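Local coordinates for protein endo-beta-mannanase (Rhizomucor miehei, PDB 4QP0) that probably hydrolyses internal beta-1,4-mannosidic linkages in mannans, galactomannans and glucomannans, as a secreted glycoside hydrolase of family 5, at residues K200-S203 against E204-S208; G87-D90 against Y91-Q95; G311-D315 against E316-A320; T24-Y27 against Y28-T31. One frame throughout, in Å; residues are numbered along the deposited sequence.

Contact 1: residues K200-S203 against E204-S208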
loop_
_atom_site.group_PDB
_atom_site.type_symbol
_atom_site.label_atom_id
_atom_site.label_comp_id
_atom_site.label_asym_id
_atom_site.label_seq_id
_atom_site.Cartn_x
_atom_site.Cartn_y
_atom_site.Cartn_z
ATOM N N LYS A 200 13.298 -1.643 -9.210
ATOM C CA LYS A 200 13.261 -2.112 -10.591
ATOM C C LYS A 200 13.219 -3.637 -10.656
ATOM O O LYS A 200 12.286 -4.204 -11.239
ATOM C CB LYS A 200 14.466 -1.565 -11.365
ATOM C CG LYS A 200 14.492 -1.894 -12.850
ATOM C CD LYS A 200 15.645 -1.174 -13.528
ATOM C CE LYS A 200 15.567 -1.276 -15.042
ATOM N NZ LYS A 200 16.031 -2.603 -15.526
ATOM N N GLU A 201 14.207 -4.293 -10.039
ATOM C CA GLU A 201 14.348 -5.745 -10.145
ATOM C C GLU A 201 13.293 -6.537 -9.372
ATOM O O GLU A 201 12.889 -7.614 -9.808
ATOM C CB GLU A 201 15.766 -6.196 -9.763
ATOM C CG GLU A 201 16.000 -6.405 -8.275
ATOM C CD GLU A 201 17.284 -7.158 -7.994
ATOM O OE1 GLU A 201 18.034 -6.728 -7.087
ATOM O OE2 GLU A 201 17.547 -8.175 -8.679
ATOM N N ILE A 202 12.856 -6.014 -8.230
ATOM C CA ILE A 202 11.772 -6.638 -7.470
ATOM C C ILE A 202 10.464 -6.580 -8.257
ATOM O O ILE A 202 9.752 -7.579 -8.353
ATOM C CB ILE A 202 11.599 -6.010 -6.067
ATOM C CG1 ILE A 202 12.834 -6.287 -5.187
ATOM C CG2 ILE A 202 10.329 -6.507 -5.388
ATOM C CD1 ILE A 202 13.155 -7.750 -4.957
ATOM N N SER A 203 10.159 -5.429 -8.844
ATOM C CA SER A 203 8.936 -5.314 -9.652
ATOM C C SER A 203 9.037 -6.161 -10.918
ATOM O O SER A 203 8.050 -6.755 -11.345
ATOM C CB SER A 203 8.587 -3.852 -9.976
ATOM O OG SER A 203 9.599 -3.220 -10.745
ATOM N N GLU A 204 10.234 -6.234 -11.502
ATOM C CA GLU A 204 10.471 -7.143 -12.625
ATOM C C GLU A 204 10.329 -8.600 -12.197
ATOM O O GLU A 204 9.733 -9.396 -12.917
ATOM C CB GLU A 204 11.819 -6.882 -13.306
ATOM C CG GLU A 204 11.773 -5.730 -14.306
ATOM C CD GLU A 204 13.150 -5.245 -14.755
ATOM O OE1 GLU A 204 14.180 -5.840 -14.347
ATOM O OE2 GLU A 204 13.199 -4.250 -15.519
ATOM N N TYR A 205 10.840 -8.939 -11.018
ATOM C CA TYR A 205 10.677 -10.300 -10.498
ATOM C C TYR A 205 9.200 -10.664 -10.317
ATOM O O TYR A 205 8.796 -11.773 -10.666
ATOM C CB TYR A 205 11.458 -10.516 -9.200
ATOM C CG TYR A 205 11.349 -11.932 -8.663
ATOM C CD1 TYR A 205 12.035 -12.990 -9.275
ATOM C CD2 TYR A 205 10.554 -12.219 -7.547
ATOM C CE1 TYR A 205 11.930 -14.288 -8.790
ATOM C CE2 TYR A 205 10.441 -13.513 -7.055
ATOM C CZ TYR A 205 11.134 -14.541 -7.676
ATOM O OH TYR A 205 11.025 -15.822 -7.188
ATOM N N ILE A 206 8.406 -9.736 -9.777
ATOM C CA ILE A 206 6.953 -9.932 -9.693
ATOM C C ILE A 206 6.366 -10.128 -11.093
ATOM O O ILE A 206 5.591 -11.062 -11.310
ATOM C CB ILE A 206 6.230 -8.779 -8.942
ATOM C CG1 ILE A 206 6.647 -8.758 -7.469
ATOM C CG2 ILE A 206 4.710 -8.908 -9.059
ATOM C CD1 ILE A 206 6.187 -7.528 -6.714
ATOM N N LYS A 207 6.757 -9.285 -12.045
ATOM C CA LYS A 207 6.230 -9.387 -13.408
ATOM C C LYS A 207 6.534 -10.714 -14.123
ATOM O O LYS A 207 5.716 -11.188 -14.917
ATOM C CB LYS A 207 6.675 -8.195 -14.262
ATOM C CG LYS A 207 5.953 -6.889 -13.938
ATOM C CD LYS A 207 4.479 -6.916 -14.336
ATOM C CE LYS A 207 3.851 -5.549 -14.129
ATOM N NZ LYS A 207 2.545 -5.426 -14.824
ATOM N N SER A 208 7.692 -11.314 -13.833
ATOM C CA SER A 208 8.084 -12.587 -14.450
ATOM C C SER A 208 7.232 -13.772 -13.987
ATOM O O SER A 208 6.963 -14.679 -14.771
ATOM C CB SER A 208 9.589 -12.871 -14.259
ATOM O OG SER A 208 9.897 -13.263 -12.929
#

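Contact 2: residues G87-D90 against Y91-Q95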
loop_
_atom_site.group_PDB
_atom_site.type_symbol
_atom_site.label_atom_id
_atom_site.label_comp_id
_atom_site.label_asym_id
_atom_site.label_seq_id
_atom_site.Cartn_x
_atom_site.Cartn_y
_atom_site.Cartn_z
ATOM N N GLY A 87 -3.504 -18.925 5.333
ATOM C CA GLY A 87 -4.900 -19.329 5.223
ATOM C C GLY A 87 -5.830 -18.200 5.638
ATOM O O GLY A 87 -6.970 -18.111 5.160
ATOM N N ARG A 88 -5.336 -17.340 6.535
ATOM C CA ARG A 88 -6.026 -16.100 6.900
ATOM C C ARG A 88 -6.175 -15.164 5.690
ATOM O O ARG A 88 -7.187 -14.459 5.554
ATOM C CB ARG A 88 -5.293 -15.378 8.031
ATOM C CG ARG A 88 -5.509 -15.964 9.421
ATOM C CD ARG A 88 -4.914 -15.053 10.484
ATOM N NE ARG A 88 -5.417 -15.356 11.819
ATOM C CZ ARG A 88 -6.477 -14.778 12.384
ATOM N NH1 ARG A 88 -7.172 -13.841 11.741
ATOM N NH2 ARG A 88 -6.845 -15.137 13.607
ATOM N N ILE A 89 -5.167 -15.154 4.819
ATOM C CA ILE A 89 -5.237 -14.358 3.594
ATOM C C ILE A 89 -6.270 -14.972 2.648
ATOM O O ILE A 89 -7.103 -14.247 2.093
ATOM C CB ILE A 89 -3.858 -14.187 2.920
ATOM C CG1 ILE A 89 -2.872 -13.497 3.866
ATOM C CG2 ILE A 89 -3.972 -13.399 1.620
ATOM C CD1 ILE A 89 -3.305 -12.132 4.376
ATOM N N ASP A 90 -6.231 -16.304 2.506
ATOM C CA ASP A 90 -7.197 -17.049 1.696
ATOM C C ASP A 90 -8.624 -16.631 2.056
ATOM O O ASP A 90 -9.453 -16.404 1.184
ATOM C CB ASP A 90 -7.041 -18.568 1.901
ATOM C CG ASP A 90 -5.746 -19.149 1.292
ATOM O OD1 ASP A 90 -4.930 -18.424 0.680
ATOM O OD2 ASP A 90 -5.546 -20.370 1.428
ATOM N N TYR A 91 -8.899 -16.530 3.350
ATOM C CA TYR A 91 -10.225 -16.164 3.817
ATOM C C TYR A 91 -10.554 -14.715 3.480
ATOM O O TYR A 91 -11.692 -14.398 3.125
ATOM C CB TYR A 91 -10.376 -16.440 5.315
ATOM C CG TYR A 91 -11.768 -16.142 5.834
ATOM C CD1 TYR A 91 -12.824 -17.036 5.625
ATOM C CD2 TYR A 91 -12.037 -14.956 6.521
ATOM C CE1 TYR A 91 -14.104 -16.757 6.094
ATOM C CE2 TYR A 91 -13.313 -14.670 6.991
ATOM C CZ TYR A 91 -14.336 -15.570 6.779
ATOM O OH TYR A 91 -15.593 -15.273 7.251
ATOM N N ILE A 92 -9.554 -13.840 3.574
ATOM C CA ILE A 92 -9.739 -12.430 3.233
ATOM C C ILE A 92 -10.116 -12.273 1.759
ATOM O O ILE A 92 -11.105 -11.604 1.433
ATOM C CB ILE A 92 -8.499 -11.583 3.588
ATOM C CG1 ILE A 92 -8.388 -11.437 5.106
ATOM C CG2 ILE A 92 -8.581 -10.204 2.942
ATOM C CD1 ILE A 92 -7.015 -11.007 5.585
ATOM N N ILE A 93 -9.347 -12.917 0.883
ATOM C CA ILE A 93 -9.602 -12.889 -0.560
ATOM C C ILE A 93 -10.999 -13.404 -0.891
ATOM O O ILE A 93 -11.626 -12.931 -1.836
ATOM C CB ILE A 93 -8.572 -13.733 -1.343
ATOM C CG1 ILE A 93 -7.137 -13.302 -1.013
ATOM C CG2 ILE A 93 -8.811 -13.633 -2.847
ATOM C CD1 ILE A 93 -6.084 -14.235 -1.581
ATOM N N GLN A 94 -11.460 -14.386 -0.117
ATOM C CA GLN A 94 -12.744 -15.043 -0.351
ATOM C C GLN A 94 -13.900 -14.086 -0.057
ATOM O O GLN A 94 -14.792 -13.915 -0.884
ATOM C CB GLN A 94 -12.863 -16.299 0.515
ATOM C CG GLN A 94 -14.078 -17.155 0.198
ATOM C CD GLN A 94 -14.405 -18.143 1.302
ATOM O OE1 GLN A 94 -14.555 -19.341 1.047
ATOM N NE2 GLN A 94 -14.518 -17.650 2.533
ATOM N N GLN A 95 -13.853 -13.466 1.120
ATOM C CA GLN A 95 -14.860 -12.504 1.544
ATOM C C GLN A 95 -14.815 -11.234 0.711
ATOM O O GLN A 95 -15.858 -10.600 0.486
ATOM C CB GLN A 95 -14.705 -12.171 3.031
ATOM C CG GLN A 95 -14.970 -13.337 3.969
ATOM C CD GLN A 95 -16.209 -14.121 3.597
ATOM O OE1 GLN A 95 -16.183 -15.351 3.548
ATOM N NE2 GLN A 95 -17.301 -13.413 3.319
#

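Contact 3: residues G311-D315 against E316-A320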
loop_
_atom_site.group_PDB
_atom_site.type_symbol
_atom_site.label_atom_id
_atom_site.label_comp_id
_atom_site.label_asym_id
_atom_site.label_seq_id
_atom_site.Cartn_x
_atom_site.Cartn_y
_atom_site.Cartn_z
ATOM N N GLY A 311 -12.161 17.052 -3.228
ATOM C CA GLY A 311 -12.472 17.968 -4.324
ATOM C C GLY A 311 -11.298 18.257 -5.244
ATOM O O GLY A 311 -11.477 18.426 -6.446
ATOM N N THR A 312 -10.092 18.310 -4.681
ATOM C CA THR A 312 -8.860 18.415 -5.477
ATOM C C THR A 312 -8.651 17.175 -6.345
ATOM O O THR A 312 -8.363 17.296 -7.533
ATOM C CB THR A 312 -7.615 18.647 -4.592
ATOM O OG1 THR A 312 -7.833 19.802 -3.774
ATOM C CG2 THR A 312 -6.360 18.858 -5.439
ATOM N N VAL A 313 -8.816 15.995 -5.743
ATOM C CA VAL A 313 -8.660 14.706 -6.441
ATOM C C VAL A 313 -9.639 14.579 -7.613
ATOM O O VAL A 313 -9.275 14.072 -8.690
ATOM C CB VAL A 313 -8.800 13.517 -5.465
ATOM C CG1 VAL A 313 -9.109 12.229 -6.205
ATOM C CG2 VAL A 313 -7.532 13.352 -4.641
ATOM N N GLU A 314 -10.873 15.042 -7.390
ATOM C CA GLU A 314 -11.899 15.118 -8.432
ATOM C C GLU A 314 -11.461 16.008 -9.598
ATOM O O GLU A 314 -11.347 15.539 -10.725
ATOM C CB GLU A 314 -13.233 15.609 -7.839
ATOM C CG GLU A 314 -14.075 14.488 -7.243
ATOM C CD GLU A 314 -14.908 14.911 -6.044
ATOM O OE1 GLU A 314 -15.432 16.049 -6.020
ATOM O OE2 GLU A 314 -15.049 14.085 -5.118
ATOM N N ASP A 315 -11.194 17.283 -9.310
ATOM C CA ASP A 315 -10.844 18.276 -10.332
ATOM C C ASP A 315 -9.533 17.986 -11.069
ATOM O O ASP A 315 -9.414 18.269 -12.263
ATOM C CB ASP A 315 -10.776 19.673 -9.708
ATOM C CG ASP A 315 -12.100 20.114 -9.113
ATOM O OD1 ASP A 315 -13.144 19.521 -9.452
ATOM O OD2 ASP A 315 -12.096 21.069 -8.306
ATOM N N GLU A 316 -8.550 17.446 -10.354
ATOM C CA GLU A 316 -7.257 17.134 -10.948
ATOM C C GLU A 316 -7.321 15.837 -11.748
ATOM O O GLU A 316 -6.368 15.496 -12.456
ATOM C CB GLU A 316 -6.161 17.058 -9.877
ATOM C CG GLU A 316 -5.730 18.391 -9.264
ATOM C CD GLU A 316 -5.207 19.412 -10.277
ATOM O OE1 GLU A 316 -4.543 19.024 -11.265
ATOM O OE2 GLU A 316 -5.453 20.624 -10.082
ATOM N N ASP A 317 -8.444 15.122 -11.626
ATOM C CA ASP A 317 -8.695 13.868 -12.345
ATOM C C ASP A 317 -7.715 12.754 -11.923
ATOM O O ASP A 317 -7.282 11.923 -12.741
ATOM C CB ASP A 317 -8.655 14.105 -13.863
ATOM C CG ASP A 317 -9.730 13.336 -14.607
ATOM O OD1 ASP A 317 -10.926 13.653 -14.418
ATOM O OD2 ASP A 317 -9.378 12.431 -15.397
ATOM N N LEU A 318 -7.370 12.755 -10.636
ATOM C CA LEU A 318 -6.508 11.735 -10.073
ATOM C C LEU A 318 -7.263 10.418 -10.134
ATOM O O LEU A 318 -8.474 10.387 -9.868
ATOM C CB LEU A 318 -6.112 12.080 -8.630
ATOM C CG LEU A 318 -4.972 11.254 -8.013
ATOM C CD1 LEU A 318 -3.616 11.643 -8.572
ATOM C CD2 LEU A 318 -4.969 11.379 -6.498
ATOM N N ALA A 319 -6.547 9.347 -10.486
ATOM C CA ALA A 319 -7.164 8.040 -10.746
ATOM C C ALA A 319 -7.973 7.523 -9.564
ATOM O O ALA A 319 -9.112 7.075 -9.733
ATOM C CB ALA A 319 -6.114 7.018 -11.166
ATOM N N ALA A 320 -7.397 7.607 -8.366
ATOM C CA ALA A 320 -8.070 7.123 -7.165
ATOM C C ALA A 320 -7.377 7.577 -5.894
ATOM O O ALA A 320 -6.250 8.088 -5.924
ATOM C CB ALA A 320 -8.150 5.609 -7.193
HETATM O O HOH W 1 -10.668 11.959 -9.967
#

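Contact 4: residues T24-Y27 against Y28-T31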
loop_
_atom_site.group_PDB
_atom_site.type_symbol
_atom_site.label_atom_id
_atom_site.label_comp_id
_atom_site.label_asym_id
_atom_site.label_seq_id
_atom_site.Cartn_x
_atom_site.Cartn_y
_atom_site.Cartn_z
ATOM N N THR A 24 -10.043 2.264 0.723
ATOM C CA THR A 24 -9.661 2.454 2.119
ATOM C C THR A 24 -8.498 1.548 2.525
ATOM O O THR A 24 -8.063 0.707 1.745
ATOM C CB THR A 24 -10.859 2.283 3.082
ATOM O OG1 THR A 24 -10.463 2.672 4.401
ATOM C CG2 THR A 24 -11.359 0.843 3.113
ATOM N N ASN A 25 -7.980 1.763 3.734
ATOM C CA ASN A 25 -6.966 0.893 4.318
ATOM C C ASN A 25 -7.528 0.109 5.492
ATOM O O ASN A 25 -8.423 0.591 6.205
ATOM C CB ASN A 25 -5.749 1.688 4.789
ATOM C CG ASN A 25 -4.837 2.100 3.653
ATOM O OD1 ASN A 25 -3.798 1.476 3.420
ATOM N ND2 ASN A 25 -5.218 3.157 2.938
ATOM N N ALA A 26 -7.009 -1.108 5.659
ATOM C CA ALA A 26 -7.275 -1.964 6.812
ATOM C C ALA A 26 -6.135 -2.969 6.920
ATOM O O ALA A 26 -6.322 -4.172 6.704
ATOM C CB ALA A 26 -8.620 -2.671 6.686
ATOM N N TYR A 27 -4.951 -2.456 7.248
ATOM C CA TYR A 27 -3.743 -3.261 7.407
ATOM C C TYR A 27 -3.973 -4.475 8.311
ATOM O O TYR A 27 -3.316 -5.515 8.158
ATOM C CB TYR A 27 -2.613 -2.389 7.978
ATOM C CG TYR A 27 -2.655 -2.221 9.484
ATOM C CD1 TYR A 27 -1.954 -3.092 10.319
ATOM C CD2 TYR A 27 -3.404 -1.198 10.078
ATOM C CE1 TYR A 27 -1.994 -2.952 11.697
ATOM C CE2 TYR A 27 -3.444 -1.045 11.460
ATOM C CZ TYR A 27 -2.738 -1.927 12.265
ATOM O OH TYR A 27 -2.764 -1.802 13.639
ATOM N N TYR A 28 -4.920 -4.325 9.239
ATOM C CA TYR A 28 -5.157 -5.268 10.332
ATOM C C TYR A 28 -6.057 -6.442 9.948
ATOM O O TYR A 28 -6.480 -7.215 10.822
ATOM C CB TYR A 28 -5.763 -4.528 11.538
ATOM C CG TYR A 28 -7.064 -3.817 11.216
ATOM C CD1 TYR A 28 -8.295 -4.433 11.440
ATOM C CD2 TYR A 28 -7.065 -2.531 10.671
ATOM C CE1 TYR A 28 -9.485 -3.790 11.141
ATOM C CE2 TYR A 28 -8.254 -1.885 10.366
ATOM C CZ TYR A 28 -9.457 -2.517 10.605
ATOM O OH TYR A 28 -10.632 -1.878 10.304
ATOM N N LEU A 29 -6.366 -6.581 8.658
ATOM C CA LEU A 29 -7.209 -7.689 8.211
ATOM C C LEU A 29 -6.575 -9.044 8.528
ATOM O O LEU A 29 -7.265 -9.978 8.948
ATOM C CB LEU A 29 -7.555 -7.562 6.723
ATOM C CG LEU A 29 -8.837 -6.769 6.413
ATOM C CD1 LEU A 29 -8.951 -6.453 4.925
ATOM C CD2 LEU A 29 -10.080 -7.505 6.900
ATOM N N MET A 30 -5.254 -9.121 8.352
ATOM C CA MET A 30 -4.481 -10.327 8.637
ATOM C C MET A 30 -4.554 -10.845 10.090
ATOM O O MET A 30 -4.176 -11.981 10.358
ATOM C CB MET A 30 -3.018 -10.143 8.191
ATOM C CG MET A 30 -2.247 -9.048 8.909
ATOM S SD MET A 30 -0.495 -9.123 8.478
ATOM C CE MET A 30 0.142 -7.716 9.389
ATOM N N THR A 31 -5.030 -10.022 11.023
ATOM C CA THR A 31 -5.105 -10.433 12.432
ATOM C C THR A 31 -6.528 -10.476 12.958
ATOM O O THR A 31 -6.760 -10.868 14.101
ATOM C CB THR A 31 -4.263 -9.526 13.361
ATOM O OG1 THR A 31 -4.722 -8.169 13.262
ATOM C CG2 THR A 31 -2.770 -9.618 13.021
#

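Contact 1: residues K200-S203 against E204-S208
Lys200, Glu201, Ile202 and Ser203 each accept a backbone bond from the residue four places on, in the regular alpha-helical pattern of helix 192-209. The shortest runs from Tyr205 N to Glu201 O, at 2.7 Å.

On the outer side, Lys200 and Glu204 form an i to i+4 salt bridge. Lys200 sends CG away from its own backbone N (chi1 -176°) and runs straight as far as CE. A bend at the last torsion then swings the ammonium over to Glu204. NZ lies 3.3 Å from Glu204 OE2 and meets it on the syn side, 20° out of the carboxylate plane. The other oxygen, OE1, is 3.9 Å from NZ, so the carboxylate is gripped through one oxygen.

The inner side is apolar. Ile202 CG2 and Ile206 CD1 lie 4.5 Å apart, a loose touch. Ile202 also packs on Ile172, and Ile206 on Val215 of strand 214-216 and Ile146 of helix 136-151. Ser203 turns its OG back to the preceding turn, where Ile199 O is its main partner. The far end of Lys207 leaves the turn, and NZ forms a salt bridge with Asp251.

The helix is thus amphipathic. The isoleucines face the protein interior, while the Lys200-Glu204 pair lies toward solvent, where water probably screens it and its contribution is likely modest.

Contact 2: residues G87-D90 against Y91-Q95
Ile89 meets both Ile92 and Ile93, and these three side chains make the tight part of this helical turn. Its CG2 branch touches Ile93 CD1 at 3.9 Å, while its CD1 reaches Ile92 CD1 at 4.1 Å. One residue thus uses two different branches for its i+3 and i+4 neighbours. With CG1 beside the backbone N (chi1 -59°), CG2 is left anti to that N and turns to Ile93. The same side packs on Leu103 and Phe105 of strand 102-106.

The backbone bond between these residues is the straightest of the turn: Ile93 N gives to Ile89 O at 2.9 Å, with an N-H...O angle of 171°. Tyr91 N to Gly87 O and Ile92 N to Arg88 O are longer, both 3.1 Å.

The other side is looser and more polar. Arg88 and Gln94 are partly exposed; of the Gln94 side chain, CB lies against Asp90 O. The Arg88 guanidinium is held by the carbonyls of Ser32 and Asp83. Asp90 is polar but buried, and Tyr161, Arg152 and the backbone N of Ser155 satisfy its carboxylate.

This is the first part of helix 87-98, which leads into strand 102-106. Such helix-on-strand packing, in a sheet closed into a barrel, is that of the TIM barrel of this family.

Contact 3: residues G311-D315 against E316-A320
Val313 and Leu318 cross at a slant where helix 299-315 ends and the chain turns toward strand 320-323. The CG2 methyl of Val313 touches Leu318 CD2 at 3.7 Å, while its CG1 lies 3.9 Å from Leu318 CB. Leu318 turns its CG away from its backbone N (chi1 -167°), which brings CD2 to the valine. Both side chains also rest on Met291 of strand 289-294.

Thr312 and Glu316 instead lie side by side and point the same way, with Thr312 CG2 3.9 Å from Glu316 CG. Both pack against helix 270-284.

The backbone explains these pairings. Glu316 N still makes a helical bond to Thr312 O, at 2.8 Å. Leu318 N then reaches back five residues to Val313 O, at 3.0 Å and in the carbonyl plane. Asp317 N bonds to Glu314 O from above the carbonyl plane. A water also donates to Val313 O, at 2.8 Å, and to Leu318 O, bridging the last turn and the exit. The Asp317 carboxylate forms a salt bridge with Lys359 and a hydrogen bond with the Tyr20 hydroxyl.

Asp317 has positive phi (65°), and the bonds back into the last turn define a Schellman motif, with Val313 and Leu318 as its hydrophobic pair.

Contact 4: residues T24-Y27 against Y28-T31
Ala26 O accepts Leu29 N at 3.1 Å and also the hydroxyl of Thr54, so two donors grip this carbonyl. It stands at the mouth of a TIM barrel, where strand 17-25 ends and the loop to helix 34-47 begins. Leu29 N approaches from above the carbonyl plane, 46° out of it, as the chain folds back into a short 3-10 segment.

The two neighbouring tyrosines pack on each other. The rings of Tyr27 and Tyr28 form a T-shaped pair, with centroids 5.7 Å apart and planes at 80°. Tyr28 presents its edge to the face of Tyr27. Tyr28 CB sits over the centre of the Tyr27 ring, 4.0 Å from the centroid, as a CH-pi contact. Tyr27 places CG between its backbone N and carbonyl carbon (chi1 82°), which lays its ring over Tyr28 N. Tyr27 also meets the ring of Trp55.

The Tyr28 ring reaches back beside Ala26, with CE2 3.8 Å from Ala26 CB. Its hydroxyl is fixed by Ile326 O and Val328 N, which holds the loop to the one after strand 320-323. Leu29 CG meets the same Ala26 methyl, CB, at 4.1 Å, and Leu29 also packs on Val37 and Val40 of helix 34-47. Asn25 OD1 takes a bond from Arg53 of the adjacent strand 51-55, and ND2 gives one to Glu292 O of strand 289-294, beyond strand 320-323.

Met30 touches the turn through CG, 3.8 Å from Tyr27 O.

In the fold
All four contacts belong to the TIM barrel, at different depths. Contact 4 lies nearest the centre of the chain, about 11 Å from it. The others lie 17 to 19 Å out, on outer helices or a helix end. Contacts 2 and 4 touch, with centres about 12 Å apart: Arg88 CD packs on Met30 O at 3.2 Å, and Ile92 CD1 on Leu29 O at 3.5 Å. Contact 3 approaches contact 4 to about 9 Å between nearest atoms without touching. Contact 1 is across the chain's centre from contact 4, their centres about 25 Å apart. In family 5 enzymes the active site lies at the C-terminal ends of the strands, the end where contact 4 sits.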